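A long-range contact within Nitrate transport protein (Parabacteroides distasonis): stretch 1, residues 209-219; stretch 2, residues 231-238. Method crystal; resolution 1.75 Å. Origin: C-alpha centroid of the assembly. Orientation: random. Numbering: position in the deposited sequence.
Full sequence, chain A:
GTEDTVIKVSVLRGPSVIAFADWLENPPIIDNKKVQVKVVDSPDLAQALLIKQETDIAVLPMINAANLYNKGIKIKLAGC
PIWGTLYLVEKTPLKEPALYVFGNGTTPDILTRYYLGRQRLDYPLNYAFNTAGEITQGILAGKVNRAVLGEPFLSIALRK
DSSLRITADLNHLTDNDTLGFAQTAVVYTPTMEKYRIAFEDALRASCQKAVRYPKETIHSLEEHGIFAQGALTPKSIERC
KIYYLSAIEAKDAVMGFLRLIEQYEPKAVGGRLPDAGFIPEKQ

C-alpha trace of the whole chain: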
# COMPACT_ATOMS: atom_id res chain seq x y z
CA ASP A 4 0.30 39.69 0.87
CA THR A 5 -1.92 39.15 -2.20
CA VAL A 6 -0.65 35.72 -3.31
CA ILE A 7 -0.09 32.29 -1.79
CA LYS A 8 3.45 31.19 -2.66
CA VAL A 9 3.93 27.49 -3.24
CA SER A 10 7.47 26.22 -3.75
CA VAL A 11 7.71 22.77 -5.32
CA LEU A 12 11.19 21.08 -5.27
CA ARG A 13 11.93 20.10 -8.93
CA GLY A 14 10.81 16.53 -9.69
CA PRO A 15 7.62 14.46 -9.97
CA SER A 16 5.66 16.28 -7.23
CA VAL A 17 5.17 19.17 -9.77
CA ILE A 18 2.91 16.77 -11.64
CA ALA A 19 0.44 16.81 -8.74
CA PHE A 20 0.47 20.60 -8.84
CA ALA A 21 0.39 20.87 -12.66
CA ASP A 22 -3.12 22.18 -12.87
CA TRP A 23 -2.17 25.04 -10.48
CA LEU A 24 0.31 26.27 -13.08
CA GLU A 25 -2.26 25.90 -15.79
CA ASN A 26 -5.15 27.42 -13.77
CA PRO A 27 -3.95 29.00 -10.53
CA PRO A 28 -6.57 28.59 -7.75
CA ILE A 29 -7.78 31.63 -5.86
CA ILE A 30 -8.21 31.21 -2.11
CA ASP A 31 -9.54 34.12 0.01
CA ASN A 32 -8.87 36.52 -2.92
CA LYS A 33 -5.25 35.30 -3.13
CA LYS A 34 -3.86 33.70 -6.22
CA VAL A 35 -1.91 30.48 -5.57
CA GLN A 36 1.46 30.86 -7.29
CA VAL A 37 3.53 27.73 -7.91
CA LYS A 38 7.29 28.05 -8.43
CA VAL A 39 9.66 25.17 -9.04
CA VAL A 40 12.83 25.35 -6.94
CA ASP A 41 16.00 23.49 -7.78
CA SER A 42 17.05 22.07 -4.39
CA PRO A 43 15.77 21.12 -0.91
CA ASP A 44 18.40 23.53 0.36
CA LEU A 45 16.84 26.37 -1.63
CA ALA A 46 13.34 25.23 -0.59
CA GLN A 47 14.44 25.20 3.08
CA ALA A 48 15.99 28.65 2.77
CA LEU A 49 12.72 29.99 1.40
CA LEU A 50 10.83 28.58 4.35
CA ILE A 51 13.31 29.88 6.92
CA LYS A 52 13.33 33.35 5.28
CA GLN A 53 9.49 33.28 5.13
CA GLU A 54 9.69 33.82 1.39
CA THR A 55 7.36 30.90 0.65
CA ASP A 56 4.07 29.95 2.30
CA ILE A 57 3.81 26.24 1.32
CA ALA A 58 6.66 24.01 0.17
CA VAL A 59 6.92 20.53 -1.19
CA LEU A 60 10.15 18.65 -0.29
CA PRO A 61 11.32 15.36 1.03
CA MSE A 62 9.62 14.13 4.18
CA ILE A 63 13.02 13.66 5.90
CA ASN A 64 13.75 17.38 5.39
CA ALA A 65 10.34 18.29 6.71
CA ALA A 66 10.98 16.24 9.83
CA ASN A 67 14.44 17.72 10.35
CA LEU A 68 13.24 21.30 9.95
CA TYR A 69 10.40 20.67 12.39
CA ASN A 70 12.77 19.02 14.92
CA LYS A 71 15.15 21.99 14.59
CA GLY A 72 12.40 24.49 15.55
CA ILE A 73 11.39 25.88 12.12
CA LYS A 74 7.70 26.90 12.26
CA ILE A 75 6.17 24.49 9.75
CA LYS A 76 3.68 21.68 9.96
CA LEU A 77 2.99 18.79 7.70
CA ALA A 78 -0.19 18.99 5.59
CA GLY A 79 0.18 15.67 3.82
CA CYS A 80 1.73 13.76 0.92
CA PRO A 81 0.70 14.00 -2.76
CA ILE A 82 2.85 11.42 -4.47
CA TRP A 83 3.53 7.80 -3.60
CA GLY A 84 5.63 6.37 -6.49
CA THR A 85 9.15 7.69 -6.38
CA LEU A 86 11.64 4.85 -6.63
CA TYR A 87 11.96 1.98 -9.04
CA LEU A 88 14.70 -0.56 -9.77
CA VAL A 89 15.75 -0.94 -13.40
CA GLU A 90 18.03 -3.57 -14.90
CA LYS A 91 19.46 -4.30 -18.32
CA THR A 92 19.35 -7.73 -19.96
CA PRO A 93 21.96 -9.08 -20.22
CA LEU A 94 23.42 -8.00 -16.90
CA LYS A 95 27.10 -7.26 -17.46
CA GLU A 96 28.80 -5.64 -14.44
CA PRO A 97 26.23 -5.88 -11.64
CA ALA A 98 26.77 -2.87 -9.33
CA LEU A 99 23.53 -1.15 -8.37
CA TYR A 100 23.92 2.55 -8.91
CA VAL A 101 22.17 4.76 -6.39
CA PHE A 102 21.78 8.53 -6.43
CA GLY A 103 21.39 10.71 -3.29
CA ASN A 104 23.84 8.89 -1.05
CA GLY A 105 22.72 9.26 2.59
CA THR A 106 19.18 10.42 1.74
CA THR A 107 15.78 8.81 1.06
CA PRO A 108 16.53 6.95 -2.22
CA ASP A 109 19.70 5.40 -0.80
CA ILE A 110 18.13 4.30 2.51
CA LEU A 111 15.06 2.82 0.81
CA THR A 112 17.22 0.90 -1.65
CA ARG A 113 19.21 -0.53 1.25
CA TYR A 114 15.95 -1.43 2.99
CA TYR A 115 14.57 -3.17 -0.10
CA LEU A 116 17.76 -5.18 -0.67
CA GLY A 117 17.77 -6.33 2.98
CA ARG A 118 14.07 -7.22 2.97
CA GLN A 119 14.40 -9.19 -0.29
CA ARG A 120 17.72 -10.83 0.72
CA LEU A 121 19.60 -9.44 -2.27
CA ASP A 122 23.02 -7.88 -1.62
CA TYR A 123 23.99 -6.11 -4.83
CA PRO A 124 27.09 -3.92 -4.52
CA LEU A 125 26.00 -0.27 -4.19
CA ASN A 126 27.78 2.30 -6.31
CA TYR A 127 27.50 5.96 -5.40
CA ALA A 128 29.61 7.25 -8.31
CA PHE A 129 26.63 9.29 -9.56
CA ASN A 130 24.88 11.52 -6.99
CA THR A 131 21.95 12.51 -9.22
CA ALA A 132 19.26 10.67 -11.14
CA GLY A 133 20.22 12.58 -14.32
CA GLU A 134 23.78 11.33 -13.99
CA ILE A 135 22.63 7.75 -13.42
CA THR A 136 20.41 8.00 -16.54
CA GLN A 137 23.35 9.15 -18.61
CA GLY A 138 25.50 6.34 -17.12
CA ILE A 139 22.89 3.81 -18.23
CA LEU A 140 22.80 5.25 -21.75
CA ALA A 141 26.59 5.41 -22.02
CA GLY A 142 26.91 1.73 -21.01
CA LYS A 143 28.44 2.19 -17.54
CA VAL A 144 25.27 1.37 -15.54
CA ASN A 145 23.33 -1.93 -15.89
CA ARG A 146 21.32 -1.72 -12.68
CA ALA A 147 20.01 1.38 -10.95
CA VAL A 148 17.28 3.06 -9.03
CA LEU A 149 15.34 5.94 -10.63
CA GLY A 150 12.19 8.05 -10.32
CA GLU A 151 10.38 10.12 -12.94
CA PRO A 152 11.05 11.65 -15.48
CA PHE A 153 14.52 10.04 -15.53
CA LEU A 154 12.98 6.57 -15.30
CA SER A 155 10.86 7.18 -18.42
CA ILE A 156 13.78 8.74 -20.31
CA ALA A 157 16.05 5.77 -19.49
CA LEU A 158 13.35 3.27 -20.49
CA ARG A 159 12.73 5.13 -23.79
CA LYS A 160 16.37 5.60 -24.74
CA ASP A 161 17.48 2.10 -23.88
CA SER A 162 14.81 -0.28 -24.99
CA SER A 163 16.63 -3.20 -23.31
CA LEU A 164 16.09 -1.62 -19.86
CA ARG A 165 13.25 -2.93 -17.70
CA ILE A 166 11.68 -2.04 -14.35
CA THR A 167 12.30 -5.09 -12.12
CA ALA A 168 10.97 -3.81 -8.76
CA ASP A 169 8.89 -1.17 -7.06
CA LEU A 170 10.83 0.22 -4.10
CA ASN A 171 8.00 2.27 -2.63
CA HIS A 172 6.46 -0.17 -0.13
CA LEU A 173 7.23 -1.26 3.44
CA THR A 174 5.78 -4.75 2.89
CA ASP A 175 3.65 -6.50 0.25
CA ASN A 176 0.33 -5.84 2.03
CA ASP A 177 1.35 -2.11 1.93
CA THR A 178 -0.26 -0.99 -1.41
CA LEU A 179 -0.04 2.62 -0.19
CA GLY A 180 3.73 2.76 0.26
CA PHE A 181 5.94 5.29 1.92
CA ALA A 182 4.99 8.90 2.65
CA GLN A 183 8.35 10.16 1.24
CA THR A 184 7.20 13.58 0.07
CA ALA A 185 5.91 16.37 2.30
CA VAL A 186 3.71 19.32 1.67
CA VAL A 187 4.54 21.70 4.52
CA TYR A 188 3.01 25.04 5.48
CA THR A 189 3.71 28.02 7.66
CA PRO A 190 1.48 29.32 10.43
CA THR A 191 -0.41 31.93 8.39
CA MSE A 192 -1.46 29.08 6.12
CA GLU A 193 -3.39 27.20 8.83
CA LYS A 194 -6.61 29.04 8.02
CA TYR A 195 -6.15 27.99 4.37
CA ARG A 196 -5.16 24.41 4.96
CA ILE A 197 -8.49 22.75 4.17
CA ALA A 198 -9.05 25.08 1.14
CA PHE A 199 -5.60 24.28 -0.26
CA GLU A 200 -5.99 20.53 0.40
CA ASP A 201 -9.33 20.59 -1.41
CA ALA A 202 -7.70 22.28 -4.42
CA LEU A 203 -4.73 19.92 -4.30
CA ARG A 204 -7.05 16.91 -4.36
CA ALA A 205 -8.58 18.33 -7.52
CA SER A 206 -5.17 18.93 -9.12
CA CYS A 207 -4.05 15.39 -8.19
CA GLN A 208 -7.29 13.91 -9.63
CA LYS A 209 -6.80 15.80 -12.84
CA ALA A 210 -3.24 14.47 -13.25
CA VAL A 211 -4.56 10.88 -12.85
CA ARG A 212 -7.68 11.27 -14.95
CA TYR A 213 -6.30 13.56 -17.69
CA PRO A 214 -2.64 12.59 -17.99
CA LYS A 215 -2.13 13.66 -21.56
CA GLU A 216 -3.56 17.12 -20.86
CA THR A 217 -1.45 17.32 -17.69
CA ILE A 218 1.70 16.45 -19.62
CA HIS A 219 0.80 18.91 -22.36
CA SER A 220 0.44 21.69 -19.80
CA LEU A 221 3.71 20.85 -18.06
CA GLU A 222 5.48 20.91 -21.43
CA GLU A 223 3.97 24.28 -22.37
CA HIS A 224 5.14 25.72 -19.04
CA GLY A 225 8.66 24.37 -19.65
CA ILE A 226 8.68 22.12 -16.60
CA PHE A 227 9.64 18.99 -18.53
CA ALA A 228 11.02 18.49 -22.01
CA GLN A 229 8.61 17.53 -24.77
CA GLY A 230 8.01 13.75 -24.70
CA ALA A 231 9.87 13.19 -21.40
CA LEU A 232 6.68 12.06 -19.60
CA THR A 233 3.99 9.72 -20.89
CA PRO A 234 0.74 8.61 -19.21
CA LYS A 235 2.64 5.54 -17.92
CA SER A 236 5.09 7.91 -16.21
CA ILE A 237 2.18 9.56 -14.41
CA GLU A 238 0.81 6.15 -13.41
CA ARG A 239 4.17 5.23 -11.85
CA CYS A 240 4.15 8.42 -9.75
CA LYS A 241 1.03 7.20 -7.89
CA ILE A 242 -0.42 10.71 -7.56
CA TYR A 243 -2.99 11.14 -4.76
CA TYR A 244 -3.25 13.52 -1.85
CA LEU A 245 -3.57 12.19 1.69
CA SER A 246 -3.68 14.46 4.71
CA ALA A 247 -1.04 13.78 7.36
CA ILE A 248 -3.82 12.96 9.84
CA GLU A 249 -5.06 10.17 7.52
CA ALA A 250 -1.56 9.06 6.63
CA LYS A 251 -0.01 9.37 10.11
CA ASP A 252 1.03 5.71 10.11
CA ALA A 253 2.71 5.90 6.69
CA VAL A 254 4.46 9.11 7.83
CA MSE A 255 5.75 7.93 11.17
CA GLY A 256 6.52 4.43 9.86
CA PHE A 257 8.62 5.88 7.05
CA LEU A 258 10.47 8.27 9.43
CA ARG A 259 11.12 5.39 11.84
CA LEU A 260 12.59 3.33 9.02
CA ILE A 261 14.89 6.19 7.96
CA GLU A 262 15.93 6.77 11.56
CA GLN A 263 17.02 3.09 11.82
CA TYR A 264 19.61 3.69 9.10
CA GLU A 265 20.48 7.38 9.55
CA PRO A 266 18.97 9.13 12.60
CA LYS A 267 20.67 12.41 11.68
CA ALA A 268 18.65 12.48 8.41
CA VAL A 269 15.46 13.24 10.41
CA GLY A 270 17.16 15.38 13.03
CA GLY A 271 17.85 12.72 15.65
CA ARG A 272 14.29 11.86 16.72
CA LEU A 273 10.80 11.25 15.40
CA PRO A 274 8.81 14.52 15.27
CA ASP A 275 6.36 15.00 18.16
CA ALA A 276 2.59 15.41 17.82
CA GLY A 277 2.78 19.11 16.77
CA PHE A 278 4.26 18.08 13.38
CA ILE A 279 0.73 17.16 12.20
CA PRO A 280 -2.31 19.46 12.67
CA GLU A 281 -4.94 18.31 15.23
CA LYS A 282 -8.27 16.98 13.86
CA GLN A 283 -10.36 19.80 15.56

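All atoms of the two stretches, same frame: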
# COMPACT_ATOMS: atom_id res chain seq x y z
N LYS A 209 -6.94 15.42 -11.47
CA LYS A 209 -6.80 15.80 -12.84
C LYS A 209 -5.57 15.17 -13.47
O LYS A 209 -5.65 14.76 -14.60
CB LYS A 209 -6.75 17.32 -13.00
CG LYS A 209 -6.86 17.71 -14.47
CD LYS A 209 -6.98 19.22 -14.64
CE LYS A 209 -7.20 19.68 -16.08
NZ LYS A 209 -7.46 21.18 -16.13
N ALA A 210 -4.43 15.15 -12.77
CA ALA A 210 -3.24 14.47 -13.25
C ALA A 210 -3.54 13.02 -13.58
O ALA A 210 -3.11 12.54 -14.63
CB ALA A 210 -2.05 14.58 -12.22
N VAL A 211 -4.26 12.34 -12.69
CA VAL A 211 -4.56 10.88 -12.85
C VAL A 211 -5.60 10.59 -13.94
O VAL A 211 -5.47 9.61 -14.71
CB VAL A 211 -5.03 10.30 -11.50
CG1 VAL A 211 -5.67 8.95 -11.68
CG2 VAL A 211 -3.77 10.28 -10.54
N ARG A 212 -6.60 11.44 -14.02
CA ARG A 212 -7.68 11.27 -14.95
C ARG A 212 -7.41 11.80 -16.34
O ARG A 212 -7.89 11.19 -17.30
CB ARG A 212 -8.99 11.86 -14.42
CG ARG A 212 -9.50 11.12 -13.22
CD ARG A 212 -10.89 11.60 -12.72
NE ARG A 212 -11.29 10.86 -11.51
CZ ARG A 212 -12.50 10.90 -10.95
NH1 ARG A 212 -13.48 11.65 -11.45
NH2 ARG A 212 -12.72 10.18 -9.85
N TYR A 213 -6.63 12.88 -16.45
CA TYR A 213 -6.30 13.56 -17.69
C TYR A 213 -4.79 13.67 -17.85
O TYR A 213 -4.21 14.76 -17.86
CB TYR A 213 -6.99 14.94 -17.75
CG TYR A 213 -8.49 14.76 -17.71
CD1 TYR A 213 -9.20 14.42 -18.86
CD2 TYR A 213 -9.20 14.89 -16.51
CE1 TYR A 213 -10.56 14.20 -18.83
CE2 TYR A 213 -10.59 14.66 -16.47
CZ TYR A 213 -11.25 14.32 -17.64
OH TYR A 213 -12.63 14.11 -17.64
N PRO A 214 -4.12 12.52 -17.94
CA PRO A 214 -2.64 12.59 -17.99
C PRO A 214 -2.09 13.26 -19.22
O PRO A 214 -1.10 14.01 -19.15
CB PRO A 214 -2.21 11.11 -17.86
CG PRO A 214 -3.40 10.33 -18.40
CD PRO A 214 -4.60 11.13 -17.88
N LYS A 215 -2.70 13.05 -20.38
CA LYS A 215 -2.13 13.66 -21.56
C LYS A 215 -2.23 15.18 -21.49
O LYS A 215 -1.31 15.87 -21.86
CB LYS A 215 -2.86 13.13 -22.81
CG LYS A 215 -2.72 11.64 -23.02
CD LYS A 215 -3.16 11.27 -24.48
CE LYS A 215 -3.77 9.87 -24.58
NZ LYS A 215 -3.05 8.86 -23.75
N GLU A 216 -3.35 15.69 -21.00
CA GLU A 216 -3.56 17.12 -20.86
C GLU A 216 -2.62 17.70 -19.82
O GLU A 216 -2.13 18.80 -19.96
CB GLU A 216 -5.02 17.39 -20.46
CG GLU A 216 -6.01 17.00 -21.56
CD GLU A 216 -6.54 15.51 -21.58
OE1 GLU A 216 -6.00 14.58 -20.93
OE2 GLU A 216 -7.53 15.27 -22.31
N THR A 217 -2.37 16.93 -18.78
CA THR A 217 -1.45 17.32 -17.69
C THR A 217 -0.03 17.45 -18.26
O THR A 217 0.63 18.46 -18.06
CB THR A 217 -1.52 16.31 -16.55
OG1 THR A 217 -2.86 16.28 -16.03
CG2 THR A 217 -0.51 16.64 -15.40
N ILE A 218 0.40 16.43 -19.01
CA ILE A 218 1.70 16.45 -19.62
C ILE A 218 1.85 17.63 -20.57
O ILE A 218 2.86 18.34 -20.55
CB ILE A 218 1.98 15.11 -20.35
CG1 ILE A 218 2.13 13.97 -19.32
CG2 ILE A 218 3.25 15.22 -21.23
CD1 ILE A 218 2.02 12.55 -19.87
N HIS A 219 0.84 17.82 -21.42
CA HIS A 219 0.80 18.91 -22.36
C HIS A 219 1.02 20.23 -21.64
O HIS A 219 1.81 21.06 -22.08
CB HIS A 219 -0.55 18.91 -23.09
CG HIS A 219 -0.62 19.85 -24.25
ND1 HIS A 219 -0.07 19.54 -25.47
CD2 HIS A 219 -1.18 21.07 -24.38
CE1 HIS A 219 -0.26 20.54 -26.30
NE2 HIS A 219 -0.93 21.49 -25.67
N ALA A 231 9.22 13.81 -22.54
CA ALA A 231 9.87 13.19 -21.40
C ALA A 231 8.90 12.29 -20.57
O ALA A 231 9.21 11.15 -20.23
CB ALA A 231 10.51 14.24 -20.51
N LEU A 232 7.71 12.81 -20.29
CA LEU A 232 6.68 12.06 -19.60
C LEU A 232 5.66 11.49 -20.58
O LEU A 232 5.34 12.12 -21.62
CB LEU A 232 5.93 12.95 -18.63
CG LEU A 232 6.65 13.59 -17.43
CD1 LEU A 232 5.66 14.50 -16.73
CD2 LEU A 232 7.12 12.52 -16.47
N THR A 233 5.12 10.32 -20.22
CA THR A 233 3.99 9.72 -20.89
C THR A 233 2.93 9.37 -19.81
O THR A 233 3.20 9.48 -18.61
CB THR A 233 4.40 8.41 -21.62
OG1 THR A 233 4.66 7.40 -20.65
CG2 THR A 233 5.59 8.64 -22.54
N PRO A 234 1.71 9.01 -20.23
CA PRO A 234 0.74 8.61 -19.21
C PRO A 234 1.23 7.49 -18.31
O PRO A 234 0.91 7.50 -17.14
CB PRO A 234 -0.50 8.22 -20.03
CG PRO A 234 -0.39 9.14 -21.20
CD PRO A 234 1.05 9.19 -21.54
N LYS A 235 2.06 6.57 -18.81
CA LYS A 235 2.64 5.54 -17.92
C LYS A 235 3.55 6.12 -16.85
O LYS A 235 3.56 5.66 -15.73
CB LYS A 235 3.36 4.46 -18.71
CG LYS A 235 2.40 3.46 -19.34
CD LYS A 235 3.17 2.29 -19.94
CE LYS A 235 2.41 1.59 -21.08
NZ LYS A 235 1.06 1.15 -20.66
N SER A 236 4.24 7.21 -17.17
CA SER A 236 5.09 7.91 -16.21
C SER A 236 4.21 8.43 -15.08
O SER A 236 4.53 8.28 -13.91
CB SER A 236 5.80 9.11 -16.86
OG SER A 236 6.37 8.79 -18.13
N ILE A 237 3.10 9.04 -15.44
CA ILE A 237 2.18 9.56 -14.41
C ILE A 237 1.64 8.44 -13.53
O ILE A 237 1.65 8.55 -12.31
CB ILE A 237 1.07 10.39 -15.04
CG1 ILE A 237 1.70 11.69 -15.55
CG2 ILE A 237 -0.03 10.69 -14.00
CD1 ILE A 237 0.69 12.70 -16.06
N GLU A 238 1.27 7.31 -14.16
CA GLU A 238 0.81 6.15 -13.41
C GLU A 238 1.83 5.68 -12.37
O GLU A 238 1.47 5.40 -11.21
CB GLU A 238 0.43 4.95 -14.30
CG GLU A 238 -0.86 5.07 -15.07
CD GLU A 238 -0.95 4.04 -16.24
OE1 GLU A 238 -0.29 2.95 -16.21
OE2 GLU A 238 -1.69 4.34 -17.20

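This contact is built from apolar packing, with no hydrogen bond crossing between the two stretches. The hydrogen bonds described here lie within each stretch, and apolar side chains make most of the contact. Helix 214-219 and helix 234-238 run at 99° to one another, and their axes come no closer than 9.6 Å. The contact buries 376 Å² in all, counting both sides.

Stretch 1 enters on the last turn of a helix. Lys209 stays out of reach, but its O accepts from Tyr213 N at 2.8 Å, holding the final turn together. Ala210 is the first residue to touch the partner, and it does so through its backbone: Ala210 O lies 3.6 Å from Ile237 CG2. Its CB points sideways, and Ala210 CB stays 4.7 Å from Ile237 CG2; Ala210 as a residue helps form the hollow that receives Ile237. Val211 and Arg212 make no contact.

At Tyr213 the chain leaves helical geometry and at once serves as the N-cap position of the next helix. Its CA-to-CB bond points away from stretch 2, yet its carbonyl is structurally busy: Tyr213 O accepts from Thr217 N at 3.0 Å and from Thr217 OG1 at 2.7 Å. The proton of the Thr217 hydroxyl is thereby used within its own stretch.

Pro214 opens the second helix, and proline suits a first turn because it has no amide hydrogen to offer. It faces another helix-opening proline, the two CA atoms of Pro214 and Pro234 being 5.4 Å apart. The rings meet at Pro214 CG and Pro234 CB, 3.9 Å, while Pro214 CB packs 3.8 Å from Ile237 CD1.

Lys215 works at the margin. Its CB points sideways, but the end of the chain comes nearer, bringing Lys215 NZ to 3.7 Å from Pro234 CG, a plain van der Waals contact with no charged partner across the interface. Glu216 takes no part. One residue on, Thr217 turns toward stretch 2 and gives its methyl, with Thr217 CG2 4.2 Å from Ile237 CD1.

Ile218 makes the largest contribution from stretch 1. Ile218 CD1 reaches the backbone where the partner helix begins, 3.3 Å from Thr233 C and 3.6 Å from Pro234 N. Ile218 CG1 meets Leu232 CB at 4.0 Å and Ile237 CD1 at 3.8 Å. The approach to Thr233 is thus to its main chain; the CA-to-CB bond of Thr233 points away, and its side chain caps its own helix, Thr233 OG1 accepting a weak bond from Lys235 N at 3.3 Å. Ser236 OG in turn accepts from Thr233 N at 2.9 Å, with a nearly straight angle of 173°. His219 ends the stretch beyond reach.

The rule to read here is a knob in a hole: Ile237 sits among Ala210, Pro214, Thr217 and Ile218, a pocket that spans the break between the two helices of stretch 1. Local polar bonds settle the turns, and apolar shape joins them.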